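Local coordinates for hypothetical protein TTHB059 (Thermus thermophilus, PDB 2EHW), which is of unknown function, a small, largely helical member of the DUF3209 family with one long C-terminal helix, at residues A[6-11]-A[42-47]; A[52-57]-A[90-95]; A[59-64]-A[79-84]. All blocks are in the same frame, centred on the assembly; numbering follows the deposited sequence.

Contact 1. Residues A[6-11]-A[42-47]; sequences LSALRI and KRLAEA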
loop_
_atom_site.group_PDB
_atom_site.type_symbol
_atom_site.label_atom_id
_atom_site.label_comp_id
_atom_site.label_asym_id
_atom_site.label_seq_id
_atom_site.Cartn_x
_atom_site.Cartn_y
_atom_site.Cartn_z
ATOM N N LEU A 6 6.404 -6.101 0.513
ATOM C CA LEU A 6 6.930 -4.891 1.122
ATOM C C LEU A 6 7.560 -3.990 0.061
ATOM O O LEU A 6 7.373 -2.780 0.086
ATOM C CB LEU A 6 7.956 -5.243 2.206
ATOM C CG LEU A 6 7.411 -5.990 3.430
ATOM C CD1 LEU A 6 8.503 -6.093 4.483
ATOM C CD2 LEU A 6 6.203 -5.250 4.006
ATOM N N SER A 7 8.296 -4.581 -0.877
ATOM C CA SER A 7 8.921 -3.810 -1.950
ATOM C C SER A 7 7.870 -3.081 -2.784
ATOM O O SER A 7 7.892 -1.852 -2.897
ATOM C CB SER A 7 9.738 -4.724 -2.872
ATOM O OG SER A 7 10.897 -5.216 -2.223
ATOM N N ALA A 8 6.952 -3.848 -3.367
ATOM C CA ALA A 8 5.893 -3.296 -4.205
ATOM C C ALA A 8 5.214 -2.145 -3.489
ATOM O O ALA A 8 4.956 -1.098 -4.073
ATOM C CB ALA A 8 4.868 -4.385 -4.547
ATOM N N LEU A 9 4.932 -2.348 -2.212
ATOM C CA LEU A 9 4.278 -1.330 -1.409
ATOM C C LEU A 9 5.188 -0.125 -1.234
ATOM O O LEU A 9 4.728 1.015 -1.274
ATOM C CB LEU A 9 3.903 -1.906 -0.042
ATOM C CG LEU A 9 3.257 -0.975 0.977
ATOM C CD1 LEU A 9 2.122 -0.194 0.337
ATOM C CD2 LEU A 9 2.740 -1.815 2.146
ATOM N N ARG A 10 6.483 -0.365 -1.049
ATOM C CA ARG A 10 7.387 0.757 -0.881
ATOM C C ARG A 10 7.448 1.565 -2.178
ATOM O O ARG A 10 7.567 2.792 -2.165
ATOM C CB ARG A 10 8.793 0.292 -0.493
ATOM C CG ARG A 10 9.606 1.450 0.057
ATOM C CD ARG A 10 10.995 1.099 0.528
ATOM N NE ARG A 10 11.753 2.337 0.737
ATOM C CZ ARG A 10 13.010 2.394 1.156
ATOM N NH1 ARG A 10 13.607 3.565 1.311
ATOM N NH2 ARG A 10 13.671 1.280 1.421
ATOM N N ILE A 11 7.353 0.874 -3.305
ATOM C CA ILE A 11 7.390 1.549 -4.593
ATOM C C ILE A 11 6.212 2.505 -4.750
ATOM O O ILE A 11 6.397 3.670 -5.090
ATOM C CB ILE A 11 7.390 0.524 -5.747
ATOM C CG1 ILE A 11 8.738 -0.198 -5.765
ATOM C CG2 ILE A 11 7.138 1.216 -7.077
ATOM C CD1 ILE A 11 8.842 -1.298 -6.801
ATOM N N LYS A 42 2.155 -6.234 -9.425
ATOM C CA LYS A 42 2.288 -5.183 -10.424
ATOM C C LYS A 42 1.253 -4.103 -10.169
ATOM O O LYS A 42 1.561 -2.916 -10.211
ATOM C CB LYS A 42 2.100 -5.732 -11.842
ATOM C CG LYS A 42 2.139 -4.626 -12.897
ATOM C CD LYS A 42 2.082 -5.150 -14.324
ATOM C CE LYS A 42 2.237 -3.998 -15.307
ATOM N NZ LYS A 42 2.201 -4.446 -16.724
ATOM N N ARG A 43 0.016 -4.519 -9.918
ATOM C CA ARG A 43 -1.051 -3.561 -9.643
ATOM C C ARG A 43 -0.737 -2.756 -8.383
ATOM O O ARG A 43 -1.065 -1.574 -8.303
ATOM C CB ARG A 43 -2.389 -4.275 -9.451
ATOM C CG ARG A 43 -3.067 -4.728 -10.736
ATOM C CD ARG A 43 -4.497 -5.181 -10.448
ATOM N NE ARG A 43 -4.555 -6.493 -9.801
ATOM C CZ ARG A 43 -4.302 -7.640 -10.425
ATOM N NH1 ARG A 43 -4.379 -8.792 -9.768
ATOM N NH2 ARG A 43 -3.972 -7.635 -11.714
ATOM N N LEU A 44 -0.115 -3.409 -7.403
ATOM C CA LEU A 44 0.246 -2.759 -6.144
ATOM C C LEU A 44 1.321 -1.682 -6.355
ATOM O O LEU A 44 1.150 -0.536 -5.941
ATOM C CB LEU A 44 0.748 -3.812 -5.136
ATOM C CG LEU A 44 1.187 -3.357 -3.736
ATOM C CD1 LEU A 44 0.112 -2.492 -3.103
ATOM C CD2 LEU A 44 1.476 -4.578 -2.867
ATOM N N ALA A 45 2.418 -2.052 -7.012
ATOM C CA ALA A 45 3.504 -1.109 -7.258
ATOM C C ALA A 45 3.089 0.117 -8.070
ATOM O O ALA A 45 3.658 1.191 -7.898
ATOM C CB ALA A 45 4.673 -1.819 -7.952
ATOM N N GLU A 46 2.093 -0.028 -8.935
ATOM C CA GLU A 46 1.673 1.089 -9.774
ATOM C C GLU A 46 0.374 1.778 -9.370
ATOM O O GLU A 46 -0.086 2.694 -10.047
ATOM C CB GLU A 46 1.607 0.620 -11.231
ATOM C CG GLU A 46 2.969 0.135 -11.743
ATOM C CD GLU A 46 2.886 -0.656 -13.033
ATOM O OE1 GLU A 46 1.812 -1.226 -13.316
ATOM O OE2 GLU A 46 3.903 -0.729 -13.758
ATOM N N ALA A 47 -0.212 1.358 -8.256
ATOM C CA ALA A 47 -1.444 1.984 -7.805
ATOM C C ALA A 47 -1.164 3.485 -7.664
ATOM O O ALA A 47 -0.084 3.881 -7.209
ATOM C CB ALA A 47 -1.880 1.388 -6.473
#
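Ala45, Leu44 and Ala8 carry this contact, in which two helices come close, consistent with alanines at the nearest point. The axes of helix 6-11 and helix 42-46 approach to 7.5 Å with their N-to-C directions 31° apart, and the CA atoms of Ala8 and Ala45 lie 4.5 Å from each other. At that separation backbone meets backbone: the CA of Ala45 stands 3.5 Å from the carbonyl O of Ala8, with an angle of 151° at the hydrogen, a CA-H...O contact. The two methyl groups sit beside it, Ala8 CB 4.3 Å from Ala45 CB. On one flank Leu44 reaches across; with its CG anti to the backbone N (chi1 180°), that carbon is carried toward Ala8 CB. Its CD2 branch touches the same methyl, 3.8 Å from Ala8 CB. On the other flank Ile11 presents its CG2 branch, 3.6 Å from Ala45 O and 4.0 Å from Ala45 CB. Beyond the pair, Leu44 also packs on Leu53 and Ala56 of helix 50-70, while Ala8 touches Leu31 of helix 25-31. An alanine in place of Leu44 would probably open a gap beside the Ala8 methyl and leave Leu53 and Ala56 without part of their packing. No hydrogen bond or salt bridge joins the two segments, and all five touching residues are buried, so the association rests on apolar surfaces and the CA-H...O contact, the small alanine side chains probably permitting the close approach.

Contact 2. Residues A[52-57]-A[90-95]; sequences ALEEAL and RLKALR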
loop_
_atom_site.group_PDB
_atom_site.type_symbol
_atom_site.label_atom_id
_atom_site.label_comp_id
_atom_site.label_asym_id
_atom_site.label_seq_id
_atom_site.Cartn_x
_atom_site.Cartn_y
_atom_site.Cartn_z
ATOM N N ALA A 52 -7.046 2.089 -4.500
ATOM C CA ALA A 52 -6.438 1.090 -5.375
ATOM C C ALA A 52 -5.233 0.472 -4.688
ATOM O O ALA A 52 -4.905 -0.694 -4.904
ATOM C CB ALA A 52 -6.011 1.727 -6.702
ATOM N N LEU A 53 -4.558 1.259 -3.860
ATOM C CA LEU A 53 -3.391 0.740 -3.166
ATOM C C LEU A 53 -3.833 -0.332 -2.166
ATOM O O LEU A 53 -3.299 -1.432 -2.153
ATOM C CB LEU A 53 -2.656 1.878 -2.463
ATOM C CG LEU A 53 -1.177 1.641 -2.168
ATOM C CD1 LEU A 53 -0.501 0.970 -3.360
ATOM C CD2 LEU A 53 -0.520 2.971 -1.853
ATOM N N GLU A 54 -4.824 -0.007 -1.343
ATOM C CA GLU A 54 -5.335 -0.956 -0.366
ATOM C C GLU A 54 -5.890 -2.201 -1.059
ATOM O O GLU A 54 -5.643 -3.316 -0.619
ATOM C CB GLU A 54 -6.438 -0.317 0.487
ATOM C CG GLU A 54 -6.083 1.050 1.019
ATOM C CD GLU A 54 -6.912 1.452 2.224
ATOM O OE1 GLU A 54 -8.160 1.413 2.157
ATOM O OE2 GLU A 54 -6.302 1.817 3.251
ATOM N N GLU A 55 -6.631 -2.012 -2.146
ATOM C CA GLU A 55 -7.192 -3.154 -2.853
ATOM C C GLU A 55 -6.091 -4.101 -3.324
ATOM O O GLU A 55 -6.148 -5.298 -3.054
ATOM C CB GLU A 55 -8.047 -2.701 -4.048
ATOM C CG GLU A 55 -8.957 -3.804 -4.614
ATOM C CD GLU A 55 -9.848 -3.320 -5.754
ATOM O OE1 GLU A 55 -9.319 -2.960 -6.829
ATOM O OE2 GLU A 55 -11.087 -3.291 -5.578
ATOM N N ALA A 56 -5.084 -3.575 -4.012
ATOM C CA ALA A 56 -3.995 -4.426 -4.478
ATOM C C ALA A 56 -3.289 -5.115 -3.309
ATOM O O ALA A 56 -2.839 -6.261 -3.429
ATOM C CB ALA A 56 -2.991 -3.616 -5.284
ATOM N N LEU A 57 -3.194 -4.421 -2.178
ATOM C CA LEU A 57 -2.528 -4.996 -1.011
ATOM C C LEU A 57 -3.327 -6.177 -0.463
ATOM O O LEU A 57 -2.749 -7.191 -0.074
ATOM C CB LEU A 57 -2.337 -3.937 0.078
ATOM C CG LEU A 57 -1.544 -4.376 1.322
ATOM C CD1 LEU A 57 -0.252 -5.079 0.910
ATOM C CD2 LEU A 57 -1.230 -3.159 2.179
ATOM N N ARG A 90 -1.295 0.684 8.849
ATOM C CA ARG A 90 -0.793 2.041 8.729
ATOM C C ARG A 90 -1.285 2.704 7.459
ATOM O O ARG A 90 -1.513 3.912 7.432
ATOM C CB ARG A 90 0.726 2.049 8.795
ATOM C CG ARG A 90 1.237 1.676 10.176
ATOM C CD ARG A 90 2.702 1.960 10.315
ATOM N NE ARG A 90 2.955 3.393 10.259
ATOM C CZ ARG A 90 4.133 3.952 10.510
ATOM N NH1 ARG A 90 5.178 3.197 10.840
ATOM N NH2 ARG A 90 4.267 5.269 10.432
ATOM N N LEU A 91 -1.461 1.913 6.407
ATOM C CA LEU A 91 -1.949 2.450 5.144
ATOM C C LEU A 91 -3.389 2.929 5.333
ATOM O O LEU A 91 -3.764 3.999 4.845
ATOM C CB LEU A 91 -1.884 1.385 4.044
ATOM C CG LEU A 91 -2.542 1.726 2.702
ATOM C CD1 LEU A 91 -1.956 3.013 2.130
ATOM C CD2 LEU A 91 -2.345 0.562 1.729
ATOM N N LYS A 92 -4.192 2.145 6.046
ATOM C CA LYS A 92 -5.578 2.526 6.288
ATOM C C LYS A 92 -5.610 3.811 7.114
ATOM O O LYS A 92 -6.469 4.668 6.916
ATOM C CB LYS A 92 -6.336 1.417 7.025
ATOM C CG LYS A 92 -6.615 0.160 6.198
ATOM C CD LYS A 92 -7.489 -0.828 6.982
ATOM C CE LYS A 92 -8.823 -0.180 7.376
ATOM N NZ LYS A 92 -9.535 -0.897 8.482
ATOM N N ALA A 93 -4.663 3.931 8.037
ATOM C CA ALA A 93 -4.552 5.108 8.885
ATOM C C ALA A 93 -4.245 6.332 8.015
ATOM O O ALA A 93 -4.815 7.406 8.211
ATOM C CB ALA A 93 -3.447 4.910 9.917
ATOM N N LEU A 94 -3.345 6.164 7.053
ATOM C CA LEU A 94 -2.991 7.270 6.175
ATOM C C LEU A 94 -4.229 7.709 5.380
ATOM O O LEU A 94 -4.489 8.907 5.205
ATOM C CB LEU A 94 -1.873 6.846 5.218
ATOM C CG LEU A 94 -1.184 7.948 4.400
ATOM C CD1 LEU A 94 -0.351 8.858 5.318
ATOM C CD2 LEU A 94 -0.270 7.296 3.352
ATOM N N ARG A 95 -5.002 6.736 4.915
ATOM C CA ARG A 95 -6.200 7.041 4.144
ATOM C C ARG A 95 -7.251 7.764 4.978
ATOM O O ARG A 95 -7.887 8.703 4.499
ATOM C CB ARG A 95 -6.808 5.769 3.554
ATOM C CG ARG A 95 -8.190 6.001 2.964
ATOM C CD ARG A 95 -8.676 4.798 2.214
ATOM N NE ARG A 95 -10.031 4.974 1.701
ATOM C CZ ARG A 95 -10.642 4.098 0.904
ATOM N NH1 ARG A 95 -10.012 2.988 0.533
ATOM N NH2 ARG A 95 -11.879 4.331 0.480
#
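A mixed contact, a leucine cluster round Leu91 and Glu54 with a salt bridge from Glu54 to Arg95 at its margin, joins the first part of helix 50-70 to the middle of helix 75-115, the centre of the contact lying about 5 Å from the centre of the chain. Glu54 and Leu91 bury the most surface, and their CA atoms are 7.3 Å apart. The CG of Glu54 lies anti to its carbonyl carbon, and this methylene rests 3.8 Å from Leu91 CD2, so the acidic side chain contributes apolar surface before its charge is reached. The same Leu91 methyl meets Leu57 CD2 at 3.9 Å and Leu53 CG at 4.2 Å, gathering three residues of the other helix around one branch. The axes are 10.6 Å apart at 163°, an antiparallel helix pair of the hairpin type, and segment 90-95 falls in a region predicted to form a coiled coil. At the partly exposed margin Arg95, extended from CG to NE, brings NH1 to 2.9 Å from Glu54 OE1. This salt-bridged hydrogen bond is bent, 135° at the hydrogen, and the donor approaches from above the carboxylate plane, which is turned 45° from the guanidinium. The other oxygen, OE2, lies 3.2 Å from Lys92 CA and also near Lys92 CG, whereas the ammonium of Lys92 leads away from the contact. Arg95 additionally touches Leu50 and Pro51 near the start of helix 50-70.

Contact 3. Residues A[59-64]-A[79-84]; sequences EALLHL and GLLLAV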
loop_
_atom_site.group_PDB
_atom_site.type_symbol
_atom_site.label_atom_id
_atom_site.label_comp_id
_atom_site.label_asym_id
_atom_site.label_seq_id
_atom_site.Cartn_x
_atom_site.Cartn_y
_atom_site.Cartn_z
ATOM N N GLU A 59 -5.155 -8.128 -2.121
ATOM C CA GLU A 59 -4.926 -9.226 -3.054
ATOM C C GLU A 59 -3.632 -9.936 -2.675
ATOM O O GLU A 59 -3.581 -11.162 -2.594
ATOM C CB GLU A 59 -4.799 -8.707 -4.491
ATOM C CG GLU A 59 -6.111 -8.491 -5.233
ATOM C CD GLU A 59 -5.927 -8.483 -6.752
ATOM O OE1 GLU A 59 -5.517 -7.443 -7.317
ATOM O OE2 GLU A 59 -6.179 -9.536 -7.379
ATOM N N ALA A 60 -2.584 -9.154 -2.433
ATOM C CA ALA A 60 -1.289 -9.716 -2.076
ATOM C C ALA A 60 -1.346 -10.488 -0.763
ATOM O O ALA A 60 -0.640 -11.488 -0.598
ATOM C CB ALA A 60 -0.244 -8.612 -1.995
ATOM N N LEU A 61 -2.184 -10.042 0.169
ATOM C CA LEU A 61 -2.295 -10.734 1.448
ATOM C C LEU A 61 -2.946 -12.104 1.252
ATOM O O LEU A 61 -2.639 -13.049 1.970
ATOM C CB LEU A 61 -3.083 -9.886 2.464
ATOM C CG LEU A 61 -2.280 -8.763 3.153
ATOM C CD1 LEU A 61 -3.198 -7.848 3.963
ATOM C CD2 LEU A 61 -1.210 -9.387 4.056
ATOM N N LEU A 62 -3.831 -12.222 0.268
ATOM C CA LEU A 62 -4.463 -13.505 0.014
ATOM C C LEU A 62 -3.379 -14.486 -0.416
ATOM O O LEU A 62 -3.272 -15.585 0.127
ATOM C CB LEU A 62 -5.525 -13.394 -1.086
ATOM C CG LEU A 62 -6.256 -14.701 -1.439
ATOM C CD1 LEU A 62 -6.857 -15.319 -0.188
ATOM C CD2 LEU A 62 -7.354 -14.428 -2.442
ATOM N N HIS A 63 -2.561 -14.076 -1.379
ATOM C CA HIS A 63 -1.492 -14.941 -1.873
ATOM C C HIS A 63 -0.561 -15.355 -0.740
ATOM O O HIS A 63 -0.234 -16.525 -0.580
ATOM C CB HIS A 63 -0.698 -14.222 -2.967
ATOM C CG HIS A 63 0.356 -15.073 -3.605
ATOM N ND1 HIS A 63 1.564 -15.348 -2.998
ATOM C CD2 HIS A 63 0.372 -15.732 -4.790
ATOM C CE1 HIS A 63 2.279 -16.135 -3.781
ATOM N NE2 HIS A 63 1.579 -16.384 -4.874
ATOM N N LEU A 64 -0.150 -14.379 0.057
ATOM C CA LEU A 64 0.738 -14.630 1.175
ATOM C C LEU A 64 0.069 -15.569 2.176
ATOM O O LEU A 64 0.705 -16.466 2.731
ATOM C CB LEU A 64 1.092 -13.308 1.840
ATOM C CG LEU A 64 2.248 -13.263 2.828
ATOM C CD1 LEU A 64 3.501 -13.865 2.211
ATOM C CD2 LEU A 64 2.482 -11.800 3.211
ATOM N N GLY A 79 5.662 -14.587 9.474
ATOM C CA GLY A 79 6.268 -13.357 9.933
ATOM C C GLY A 79 6.020 -12.279 8.890
ATOM O O GLY A 79 5.837 -11.108 9.220
ATOM N N LEU A 80 6.008 -12.672 7.619
ATOM C CA LEU A 80 5.769 -11.710 6.546
ATOM C C LEU A 80 4.306 -11.263 6.619
ATOM O O LEU A 80 3.998 -10.084 6.468
ATOM C CB LEU A 80 6.103 -12.342 5.182
ATOM C CG LEU A 80 6.033 -11.503 3.894
ATOM C CD1 LEU A 80 6.702 -10.150 4.091
ATOM C CD2 LEU A 80 6.711 -12.269 2.762
ATOM N N LEU A 81 3.410 -12.205 6.889
ATOM C CA LEU A 81 1.988 -11.889 6.998
ATOM C C LEU A 81 1.733 -10.821 8.062
ATOM O O LEU A 81 1.068 -9.826 7.811
ATOM C CB LEU A 81 1.187 -13.151 7.330
ATOM C CG LEU A 81 0.634 -13.907 6.119
ATOM C CD1 LEU A 81 -0.002 -15.229 6.548
ATOM C CD2 LEU A 81 -0.404 -13.022 5.424
ATOM N N LEU A 82 2.281 -11.041 9.249
ATOM C CA LEU A 82 2.134 -10.126 10.369
ATOM C C LEU A 82 2.696 -8.744 10.008
ATOM O O LEU A 82 2.132 -7.714 10.369
ATOM C CB LEU A 82 2.874 -10.708 11.573
ATOM C CG LEU A 82 2.589 -10.198 12.981
ATOM C CD1 LEU A 82 1.113 -10.378 13.290
ATOM C CD2 LEU A 82 3.446 -10.984 13.987
ATOM N N ALA A 83 3.806 -8.733 9.280
ATOM C CA ALA A 83 4.438 -7.490 8.867
ATOM C C ALA A 83 3.627 -6.752 7.796
ATOM O O ALA A 83 3.490 -5.527 7.842
ATOM C CB ALA A 83 5.842 -7.772 8.349
ATOM N N VAL A 84 3.106 -7.481 6.819
ATOM C CA VAL A 84 2.327 -6.831 5.773
ATOM C C VAL A 84 1.032 -6.275 6.360
ATOM O O VAL A 84 0.594 -5.180 6.003
ATOM C CB VAL A 84 2.021 -7.803 4.617
ATOM C CG1 VAL A 84 1.166 -7.108 3.545
ATOM C CG2 VAL A 84 3.333 -8.290 3.999
#
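Leu64 is wedged among Leu80, Leu81 and Val84, forming the buried and closely fitted part of this contact. Its CG is anti to the backbone N (chi1 -166°), and both branches pack on Leu80: CD1 lies 3.6 Å from Leu80 CD2, and CD2 is equally near Leu80 CG. Leu64 CD2 also touches Val84 CG2 at 3.7 Å. Leu81 runs alongside, pointing the opposite way, its CD2 3.7 Å from Leu64 CG, whereas Leu80 lies roughly perpendicular to Leu64. Toward the more open side stands Leu61, partly exposed and flanked by Glu85 and Glu88. Its CD2 meets Leu81 CD2 more loosely, at 4.0 Å; the same carbon makes the shortest pair here, 3.3 Å to Val84 CG1, a distance tighter than van der Waals contact and best read with caution. Glu5 of helix 4-16 touches Leu64, Leu80 and Val84, placing a third helix against this seam. The axes of helices 59-64 and 79-84 lie 10.3 Å apart at 163°, and only a short connection separates helix 50-70 from helix 75-115: this is the leucine-rich interface of an antiparallel helical hairpin.

Contacts 2 and 3 are two levels of the same helix pair, 50-70 with 75-115, their centres 14 Å apart; contact 3 lies nearer the turn and, in sequence, falls between the two segments of contact 2. Leu57 CD1 and Val84 CG1, 3.6 Å apart, connect these levels. Contact 1, complete earlier in the chain, pairs helix 4-16 with helix 39-46, and its centre is 11 Å from contact 2 and 13 Å from contact 3. Ala47 CB packs on Leu53 CD1 at 3.4 Å, while the Arg43 NE to Glu59 OE1 salt bridge (2.8 Å) ties helix 39-46 to helix 50-70. Leu6 of helix 4-16 packs on Leu80 and Val84, completing one helical unit in this single chain.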